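Local coordinates for protein 11S globulin (Wrightia tinctoria, PDB 5WXU) that sequesters the plant hormone auxin (indole-3-acetic acid) and, as a hexameric 11S globulin of the cupin family, probably serves as a seed storage protein, at the interface of chains A and B and the interface of chains A and C. Numbering follows the deposited sequence. Chains: chain A/B/C, 11S globulin.

Contact 1: the interface of chains A and B. Residues chain A 431-433, 435-436, 442, 446; chain B 143, 264-266.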
ATOM      1  N   LEU A 431       4.830  -4.897  38.436  1.00 20.77           N
ATOM      2  CA  LEU A 431       4.934  -5.857  39.565  1.00 22.17           C
ATOM      3  C   LEU A 431       3.726  -5.872  40.468  1.00 20.07           C
ATOM      4  O   LEU A 431       3.279  -6.946  40.892  1.00 23.41           O
ATOM      5  CB  LEU A 431       6.113  -5.493  40.432  1.00 25.95           C
ATOM      6  CG  LEU A 431       7.459  -6.170  40.480  1.00 31.20           C
ATOM      7  CD1 LEU A 431       7.835  -6.095  41.977  1.00 29.57           C
ATOM      8  CD2 LEU A 431       7.533  -7.605  40.014  1.00 27.50           C
ATOM      9  N   ASP A 432       3.176  -4.690  40.770  1.00 21.04           N
ATOM     10  CA  ASP A 432       2.120  -4.596  41.762  1.00 22.42           C
ATOM     11  C   ASP A 432       0.843  -5.211  41.245  1.00 21.42           C
ATOM     12  O   ASP A 432       0.007  -5.657  42.039  1.00 24.36           O
ATOM     13  CB  ASP A 432       1.925  -3.124  42.265  1.00 22.26           C
ATOM     14  CG  ASP A 432       1.391  -3.072  43.763  1.00 23.65           C
ATOM     15  OD1 ASP A 432       1.580  -4.063  44.494  1.00 23.32           O
ATOM     16  OD2 ASP A 432       0.752  -2.061  44.125  1.00 26.56           O
ATOM     17  N   VAL A 433       0.631  -5.258  39.890  1.00 20.73           N
ATOM     18  CA  VAL A 433      -0.546  -5.953  39.425  1.00 19.37           C
ATOM     19  C   VAL A 433      -0.408  -7.417  39.777  1.00 18.77           C
ATOM     20  O   VAL A 433      -1.354  -8.061  40.193  1.00 20.27           O
ATOM     21  CB  VAL A 433      -0.722  -5.721  37.887  1.00 17.26           C
ATOM     22  CG1 VAL A 433      -1.790  -6.614  37.262  1.00 20.48           C
ATOM     23  CG2 VAL A 433      -0.905  -4.237  37.597  1.00 19.07           C
ATOM     24  N   ILE A 435       1.396  -8.848  42.142  1.00 21.16           N
ATOM     25  CA  ILE A 435       1.331  -8.985  43.652  1.00 22.12           C
ATOM     26  C   ILE A 435      -0.151  -9.117  44.022  1.00 21.48           C
ATOM     27  O   ILE A 435      -0.598 -10.058  44.700  1.00 24.37           O
ATOM     28  CB  ILE A 435       2.007  -7.798  44.320  1.00 23.01           C
ATOM     29  CG1 ILE A 435       3.510  -7.921  44.124  1.00 23.96           C
ATOM     30  CG2 ILE A 435       1.620  -7.657  45.828  1.00 24.99           C
ATOM     31  CD1 ILE A 435       4.284  -6.701  44.468  1.00 23.70           C
ATOM     32  N   ASN A 436      -0.946  -8.191  43.552  1.00 22.68           N
ATOM     33  CA  ASN A 436      -2.377  -8.201  43.846  1.00 22.05           C
ATOM     34  C   ASN A 436      -3.177  -9.317  43.253  1.00 23.60           C
ATOM     35  O   ASN A 436      -4.046  -9.929  43.926  1.00 21.43           O
ATOM     36  CB  ASN A 436      -2.937  -6.810  43.527  1.00 24.14           C
ATOM     37  CG  ASN A 436      -2.588  -5.819  44.604  1.00 23.21           C
ATOM     38  OD1 ASN A 436      -3.262  -5.824  45.680  1.00 27.94           O
ATOM     39  ND2 ASN A 436      -1.531  -5.025  44.404  1.00 23.53           N
ATOM     40  N   GLN A 442       6.494  -9.395  47.102  1.00 28.00           N
ATOM     41  CA  GLN A 442       7.271  -8.617  46.200  1.00 32.71           C
ATOM     42  C   GLN A 442       8.451  -9.424  45.635  1.00 32.18           C
ATOM     43  O   GLN A 442       8.690  -9.399  44.431  1.00 29.02           O
ATOM     44  CB  GLN A 442       7.665  -7.367  46.945  1.00 37.54           C
ATOM     45  CG  GLN A 442       8.434  -6.408  46.140  1.00 42.36           C
ATOM     46  CD  GLN A 442       8.733  -5.154  46.902  1.00 45.51           C
ATOM     47  OE1 GLN A 442       9.661  -4.450  46.535  1.00 51.88           O
ATOM     48  NE2 GLN A 442       7.947  -4.846  47.937  1.00 44.66           N
ATOM     49  N   ARG A 446       9.126 -10.667  41.744  1.00 21.50           N
ATOM     50  CA  ARG A 446      10.329 -10.320  41.047  1.00 24.43           C
ATOM     51  C   ARG A 446      10.952 -11.573  40.536  1.00 25.52           C
ATOM     52  O   ARG A 446      11.488 -11.602  39.405  1.00 25.10           O
ATOM     53  CB  ARG A 446      11.365  -9.631  41.915  1.00 26.66           C
ATOM     54  CG  ARG A 446      11.056  -8.220  42.296  1.00 29.20           C
ATOM     55  CD  ARG A 446      12.200  -7.616  43.125  1.00 31.32           C
ATOM     56  NE  ARG A 446      11.678  -6.373  43.651  1.00 38.22           N
ATOM     57  CZ  ARG A 446      11.576  -5.265  42.927  1.00 38.32           C
ATOM     58  NH1 ARG A 446      12.032  -5.225  41.672  1.00 40.08           N
ATOM     59  NH2 ARG A 446      11.040  -4.201  43.465  1.00 38.30           N
TER
ATOM     60  N   THR B 143       8.488  -1.618  45.801  1.00 63.78           N
ATOM     61  CA  THR B 143       7.768  -1.967  44.569  1.00 56.54           C
ATOM     62  C   THR B 143       7.769  -0.851  43.537  1.00 56.37           C
ATOM     63  O   THR B 143       7.354  -1.090  42.398  1.00 59.28           O
ATOM     64  CB  THR B 143       6.301  -2.343  44.856  1.00 55.17           C
ATOM     65  OG1 THR B 143       5.663  -2.858  43.671  1.00 52.30           O
ATOM     66  CG2 THR B 143       5.564  -1.136  45.290  1.00 56.56           C
ATOM     67  N   GLY B 264      -3.992   1.146  47.316  1.00 32.77           N
ATOM     68  CA  GLY B 264      -3.695   1.735  46.009  1.00 32.86           C
ATOM     69  C   GLY B 264      -2.540   1.021  45.272  1.00 28.14           C
ATOM     70  O   GLY B 264      -1.509   0.653  45.831  1.00 26.38           O
ATOM     71  N   LEU B 265      -2.714   0.897  43.971  1.00 29.89           N
ATOM     72  CA  LEU B 265      -1.721   0.249  43.086  1.00 27.80           C
ATOM     73  C   LEU B 265      -0.481   1.101  42.942  1.00 27.72           C
ATOM     74  O   LEU B 265      -0.576   2.292  42.716  1.00 30.87           O
ATOM     75  CB  LEU B 265      -2.388   0.002  41.727  1.00 27.48           C
ATOM     76  CG  LEU B 265      -1.667  -0.952  40.784  1.00 26.19           C
ATOM     77  CD1 LEU B 265      -1.589  -2.366  41.361  1.00 25.41           C
ATOM     78  CD2 LEU B 265      -2.390  -0.886  39.461  1.00 26.43           C
ATOM     79  N   ARG B 266       0.683   0.488  43.059  1.00 26.37           N
ATOM     80  CA  ARG B 266       1.959   1.137  42.982  1.00 30.55           C
ATOM     81  C   ARG B 266       2.487   0.788  41.574  1.00 30.59           C
ATOM     82  O   ARG B 266       2.501  -0.343  41.215  1.00 34.06           O
ATOM     83  CB  ARG B 266       2.883   0.625  44.108  1.00 38.63           C
ATOM     84  CG  ARG B 266       2.241   0.770  45.515  1.00 45.02           C
ATOM     85  CD  ARG B 266       2.809  -0.110  46.665  1.00 53.35           C
ATOM     86  NE  ARG B 266       2.641  -1.588  46.519  1.00 56.01           N
ATOM     87  CZ  ARG B 266       3.379  -2.549  47.134  1.00 60.72           C
ATOM     88  NH1 ARG B 266       4.383  -2.254  47.980  1.00 64.21           N
ATOM     89  NH2 ARG B 266       3.121  -3.837  46.900  1.00 52.19           N
TER
HETATM   90  O   HOH W   1       4.276  -2.249  40.213  1.00 25.32           O

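Contact 2: the interface of chains A and C. Residues chain A 294, 320-324; chain C 293-294, 297, 320-324.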
ATOM      1  N   ARG A 294      10.634 -15.790  -5.681  0.57 15.89           N
ATOM      2  CA  ARG A 294      11.231 -16.921  -4.947  0.57 15.17           C
ATOM      3  C   ARG A 294      10.111 -17.733  -4.251  0.57 14.25           C
ATOM      4  O   ARG A 294       9.214 -17.177  -3.677  0.57 13.57           O
ATOM      5  CB  ARG A 294      12.212 -16.431  -3.889  0.57 15.37           C
ATOM      6  CG  ARG A 294      13.004 -17.552  -3.244  0.57 15.56           C
ATOM      7  CD  ARG A 294      14.348 -17.095  -2.713  0.57 16.48           C
ATOM      8  NE  ARG A 294      14.104 -16.004  -1.811  0.57 16.95           N
ATOM      9  CZ  ARG A 294      13.888 -16.083  -0.478  0.57 17.60           C
ATOM     10  NH1 ARG A 294      13.813 -17.194   0.186  0.57 15.22           N
ATOM     11  NH2 ARG A 294      13.710 -14.990   0.206  0.57 19.68           N
ATOM     12  N   SER A 320       6.966 -13.027   5.861  1.00 15.81           N
ATOM     13  CA  SER A 320       7.080 -12.150   4.707  1.00 16.80           C
ATOM     14  C   SER A 320       8.197 -11.153   4.751  1.00 17.27           C
ATOM     15  O   SER A 320       8.509 -10.596   3.669  1.00 16.73           O
ATOM     16  CB  SER A 320       5.773 -11.469   4.315  1.00 18.95           C
ATOM     17  OG  SER A 320       5.263 -10.787   5.405  1.00 19.02           O
ATOM     18  N   TYR A 321       8.903 -11.027   5.880  1.00 15.74           N
ATOM     19  CA  TYR A 321      10.188 -10.242   5.908  1.00 16.16           C
ATOM     20  C   TYR A 321      11.338 -11.028   5.362  1.00 17.60           C
ATOM     21  O   TYR A 321      12.477 -10.503   5.212  1.00 19.78           O
ATOM     22  CB  TYR A 321      10.456  -9.750   7.343  1.00 17.68           C
ATOM     23  CG  TYR A 321       9.515  -8.724   7.900  1.00 20.05           C
ATOM     24  CD1 TYR A 321       9.553  -7.413   7.450  1.00 25.53           C
ATOM     25  CD2 TYR A 321       8.584  -9.038   8.872  1.00 19.55           C
ATOM     26  CE1 TYR A 321       8.683  -6.445   7.961  1.00 28.24           C
ATOM     27  CE2 TYR A 321       7.736  -8.081   9.380  1.00 20.76           C
ATOM     28  CZ  TYR A 321       7.793  -6.808   8.920  1.00 25.19           C
ATOM     29  OH  TYR A 321       6.907  -5.896   9.400  1.00 28.73           O
ATOM     30  N   ASN A 322      11.127 -12.357   5.185  0.50 15.90           N
ATOM     31  CA  ASN A 322      12.108 -13.352   4.680  0.50 17.27           C
ATOM     32  C   ASN A 322      11.793 -13.814   3.216  0.50 18.36           C
ATOM     33  O   ASN A 322      12.729 -13.886   2.359  0.50 17.04           O
ATOM     34  CB  ASN A 322      12.186 -14.594   5.638  0.50 17.06           C
ATOM     35  CG  ASN A 322      12.276 -14.249   7.144  0.50 18.10           C
ATOM     36  OD1 ASN A 322      11.589 -14.840   8.052  0.50 15.50           O
ATOM     37  ND2 ASN A 322      13.117 -13.255   7.438  0.50 18.62           N
ATOM     38  N   LEU A 323      10.506 -14.112   2.924  1.00 17.35           N
ATOM     39  CA  LEU A 323      10.048 -14.693   1.661  1.00 17.29           C
ATOM     40  C   LEU A 323       8.848 -13.900   1.221  1.00 16.59           C
ATOM     41  O   LEU A 323       7.794 -14.002   1.823  1.00 16.94           O
ATOM     42  CB  LEU A 323       9.745 -16.189   1.905  1.00 17.60           C
ATOM     43  CG  LEU A 323       9.243 -16.990   0.760  1.00 19.99           C
ATOM     44  CD1 LEU A 323      10.248 -16.957  -0.417  1.00 21.45           C
ATOM     45  CD2 LEU A 323       8.962 -18.452   1.162  1.00 21.04           C
ATOM     46  N   PRO A 324       8.986 -13.055   0.177  1.00 15.71           N
ATOM     47  CA  PRO A 324       7.983 -12.061  -0.114  1.00 15.75           C
ATOM     48  C   PRO A 324       6.613 -12.662  -0.436  1.00 16.07           C
ATOM     49  O   PRO A 324       5.588 -12.057  -0.137  1.00 18.64           O
ATOM     50  CB  PRO A 324       8.544 -11.393  -1.387  1.00 18.46           C
ATOM     51  CG  PRO A 324       9.994 -11.515  -1.237  1.00 18.37           C
ATOM     52  CD  PRO A 324      10.221 -12.813  -0.602  1.00 18.47           C
TER
ATOM     53  N   VAL C 293      14.456  -9.778   9.637  1.00 21.67           N
ATOM     54  CA  VAL C 293      14.400  -9.438   8.197  1.00 21.76           C
ATOM     55  C   VAL C 293      15.608 -10.121   7.542  1.00 22.67           C
ATOM     56  O   VAL C 293      16.715 -10.126   8.106  1.00 21.81           O
ATOM     57  CB  VAL C 293      14.345  -7.902   7.997  1.00 24.89           C
ATOM     58  CG1 VAL C 293      15.646  -7.298   8.534  1.00 26.50           C
ATOM     59  CG2 VAL C 293      14.207  -7.495   6.528  1.00 25.59           C
ATOM     60  N   ARG C 294      15.326 -10.707   6.380  0.55 19.96           N
ATOM     61  CA  ARG C 294      16.357 -11.274   5.559  0.55 19.84           C
ATOM     62  C   ARG C 294      17.142 -10.131   4.963  0.55 17.55           C
ATOM     63  O   ARG C 294      16.648  -9.122   4.463  0.55 17.57           O
ATOM     64  CB  ARG C 294      15.834 -12.178   4.453  0.55 20.99           C
ATOM     65  CG  ARG C 294      16.927 -12.887   3.677  0.55 21.74           C
ATOM     66  CD  ARG C 294      16.501 -14.220   3.081  0.55 26.37           C
ATOM     67  NE  ARG C 294      17.682 -14.908   2.573  0.55 33.20           N
ATOM     68  CZ  ARG C 294      18.171 -16.089   2.963  0.55 35.77           C
ATOM     69  NH1 ARG C 294      17.591 -16.862   3.907  0.55 36.61           N
ATOM     70  NH2 ARG C 294      19.273 -16.515   2.358  0.55 38.77           N
ATOM     71  N   GLU C 297      21.197 -12.939   0.038  1.00 19.49           N
ATOM     72  CA  GLU C 297      20.817 -14.053  -0.830  1.00 19.98           C
ATOM     73  C   GLU C 297      22.081 -14.420  -1.631  1.00 19.68           C
ATOM     74  O   GLU C 297      22.781 -13.507  -2.130  1.00 19.27           O
ATOM     75  CB  GLU C 297      19.670 -13.641  -1.803  1.00 24.10           C
ATOM     76  CG  GLU C 297      19.069 -14.900  -2.427  1.00 24.36           C
ATOM     77  CD  GLU C 297      17.647 -14.759  -2.861  1.00 28.47           C
ATOM     78  OE1 GLU C 297      16.835 -14.188  -2.100  1.00 30.40           O
ATOM     79  OE2 GLU C 297      17.370 -15.205  -3.988  1.00 29.38           O
ATOM     80  N   SER C 320      13.044  -7.363  -5.270  1.00 14.78           N
ATOM     81  CA  SER C 320      12.161  -7.412  -4.108  1.00 15.99           C
ATOM     82  C   SER C 320      11.120  -8.527  -4.168  1.00 16.90           C
ATOM     83  O   SER C 320      10.432  -8.721  -3.185  1.00 18.60           O
ATOM     84  CB  SER C 320      11.458  -6.065  -3.849  1.00 17.07           C
ATOM     85  OG  SER C 320      10.841  -5.596  -5.032  1.00 19.31           O
ATOM     86  N   TYR C 321      10.961  -9.217  -5.303  1.00 16.11           N
ATOM     87  CA  TYR C 321      10.182 -10.463  -5.364  1.00 17.57           C
ATOM     88  C   TYR C 321      10.911 -11.651  -4.752  1.00 15.72           C
ATOM     89  O   TYR C 321      10.340 -12.765  -4.595  1.00 17.18           O
ATOM     90  CB  TYR C 321       9.772 -10.795  -6.807  1.00 18.97           C
ATOM     91  CG  TYR C 321       8.739  -9.869  -7.383  1.00 22.06           C
ATOM     92  CD1 TYR C 321       7.471  -9.831  -6.846  1.00 28.99           C
ATOM     93  CD2 TYR C 321       9.037  -9.007  -8.413  1.00 21.62           C
ATOM     94  CE1 TYR C 321       6.518  -8.973  -7.332  1.00 31.68           C
ATOM     95  CE2 TYR C 321       8.070  -8.175  -8.944  1.00 22.84           C
ATOM     96  CZ  TYR C 321       6.815  -8.167  -8.391  1.00 28.52           C
ATOM     97  OH  TYR C 321       5.809  -7.326  -8.814  1.00 35.77           O
ATOM     98  N   ASN C 322      12.227 -11.472  -4.452  0.62 15.23           N
ATOM     99  CA  ASN C 322      13.107 -12.486  -3.888  0.62 17.32           C
ATOM    100  C   ASN C 322      13.525 -12.110  -2.416  0.62 17.72           C
ATOM    101  O   ASN C 322      13.495 -12.967  -1.525  0.62 18.16           O
ATOM    102  CB  ASN C 322      14.401 -12.678  -4.765  0.62 20.47           C
ATOM    103  CG  ASN C 322      14.133 -12.781  -6.308  0.62 21.06           C
ATOM    104  OD1 ASN C 322      14.757 -12.082  -7.207  0.62 18.16           O
ATOM    105  ND2 ASN C 322      13.218 -13.669  -6.642  0.62 24.45           N
ATOM    106  N   LEU C 323      13.952 -10.859  -2.210  1.00 16.72           N
ATOM    107  CA  LEU C 323      14.557 -10.358  -0.997  1.00 16.75           C
ATOM    108  C   LEU C 323      13.781  -9.125  -0.585  1.00 18.62           C
ATOM    109  O   LEU C 323      13.847  -8.048  -1.208  1.00 16.84           O
ATOM    110  CB  LEU C 323      16.020 -10.070  -1.210  1.00 17.45           C
ATOM    111  CG  LEU C 323      16.794  -9.549  -0.001  1.00 18.83           C
ATOM    112  CD1 LEU C 323      16.722 -10.510   1.130  1.00 18.44           C
ATOM    113  CD2 LEU C 323      18.226  -9.318  -0.398  1.00 17.11           C
ATOM    114  N   PRO C 324      12.949  -9.254   0.444  1.00 16.77           N
ATOM    115  CA  PRO C 324      11.998  -8.149   0.581  1.00 16.65           C
ATOM    116  C   PRO C 324      12.548  -6.761   0.923  1.00 14.94           C
ATOM    117  O   PRO C 324      11.930  -5.761   0.616  1.00 18.10           O
ATOM    118  CB  PRO C 324      11.098  -8.581   1.755  1.00 19.82           C
ATOM    119  CG  PRO C 324      11.290 -10.035   1.873  1.00 19.32           C
ATOM    120  CD  PRO C 324      12.581 -10.442   1.206  1.00 16.90           C
TER
HETATM  121  O   HOH W   2      14.310  -8.979   3.447  1.00 17.73           O
HETATM  122  O   HOH W   3       8.794 -14.491  -2.876  1.00 20.39           O

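Contact 1: the interface of chains A and B
A thin apolar seam lies at the centre, where B:Leu265 leans on the first turn of helix 431-438 of chain A. Its CD1 methyl packs 3.7 Å from CB of A:Asp432, while CD2 crosses A:Val433 obliquely, 4.1 Å from CG2. With CG anti to the backbone N (chi1 -166°), B:Leu265 lays both methyls along the helix. On the other flank of A:Asp432, the poorly ordered B:Thr143 crosses A:Ile435 obliquely and loosely, OG1 facing the CD1 methyl.

Outward from the seam stands the carboxylate of A:Asp432, its CG anti to the backbone N. OD2 takes two bonds from B:Arg266: the backbone N arrives at 2.8 Å on the anti lone pair, and NE comes from above the carboxylate plane at 3.1 Å. OD1 of A:Asp432 receives NH2 at 2.9 Å, also from above, which completes a side-on salt bridge. The carboxylate and guanidinium planes stand 71° apart, so this is a crossed grip and not a coplanar fork. A bend at chi3 (-64°) turns the B:Arg266 guanidinium toward the carboxylate that its own backbone N also meets, and B:Thr143 CB caps one guanidinium face; the arginine is nevertheless poorly ordered. Three donors on one carboxylate would favour its ionised form.

At the rim, water 1 joins the backbone N of A:Asp432 to the carbonyl O of B:Arg266. A:Asn436 ND2 bonds back to the carbonyl O of A:Asp432, 2.9 Å away, tying its side chain to the same helix. In the fold, the second chain A helix, 442-450, flanks B:Thr143 through A:Gln442, and the chain B side is built from the loop at 264-266 and the 3-10 helix 142-144.

Contact 2: the interface of chains A and C
The carbonyl O of C:Asn322 is gripped by two nitrogens of one side chain, A:Arg294. NH2 lies 2.7 Å from that oxygen, almost along the C=O axis (172° at the oxygen), and NE lies 3.1 Å from it, above the carbonyl plane. Both donors keep the oxygen close to the guanidinium plane, so the hold is side-on, with both bonds converging on one atom. NH2 of A:Arg294 also donates to the carbonyl O of A:Asn322, 2.6 Å away and within its own chain, so one nitrogen ties the Asn322 carbonyls of both subunits together.

Torsions explain the reach: CG of A:Arg294 is anti to the backbone N (chi1 -172°), and the chain then bends at chi3 (55°). A:Leu323 CD1 covers one guanidinium face toward its rim. C:Glu297 meets the group tip to tip, with OE1 3.3 Å from NE of A:Arg294 in a long salt bridge whose planes stand nearly perpendicular. Its carboxylate should help to offset the charge of A:Arg294, which has C:Arg294 NE near its NH2. That second arginine runs extended from CG to NE, so the two-fold match is lost at the ends of the two Arg294 side chains.

The backbone keeps the symmetry. A:Arg294 N donates to C:Tyr321 O and C:Arg294 N to A:Tyr321 O, both nearly straight at the hydrogen and both from above the carbonyl plane. Water 3 links A:Arg294 O with C:Tyr321 O, and water 2 links C:Arg294 O with A:Tyr321 O, so each tyrosine carbonyl takes a direct bond and a water contact. Between these twin connections the two proline rings cross at about a right angle, A:Pro324 CG lying 3.7 Å from C:Pro324 CG.

The C-alpha centres of contact 1 and contact 2 lie about 44 Å apart, and the two share no residue. Chain A takes part in both: it offers helices 431-438 and 442-450 to chain B, but the loop segments around 294 and 320-324 to chain C. Contact 1 belongs to an interface that is not an exact two-fold, joining unlike surfaces of identical subunits, whereas contact 2 belongs to a two-fold interface where the same segments face each other. Two separate kinds of surface on one subunit suit the hexamer of this family, and each copy can engage different neighbours at once.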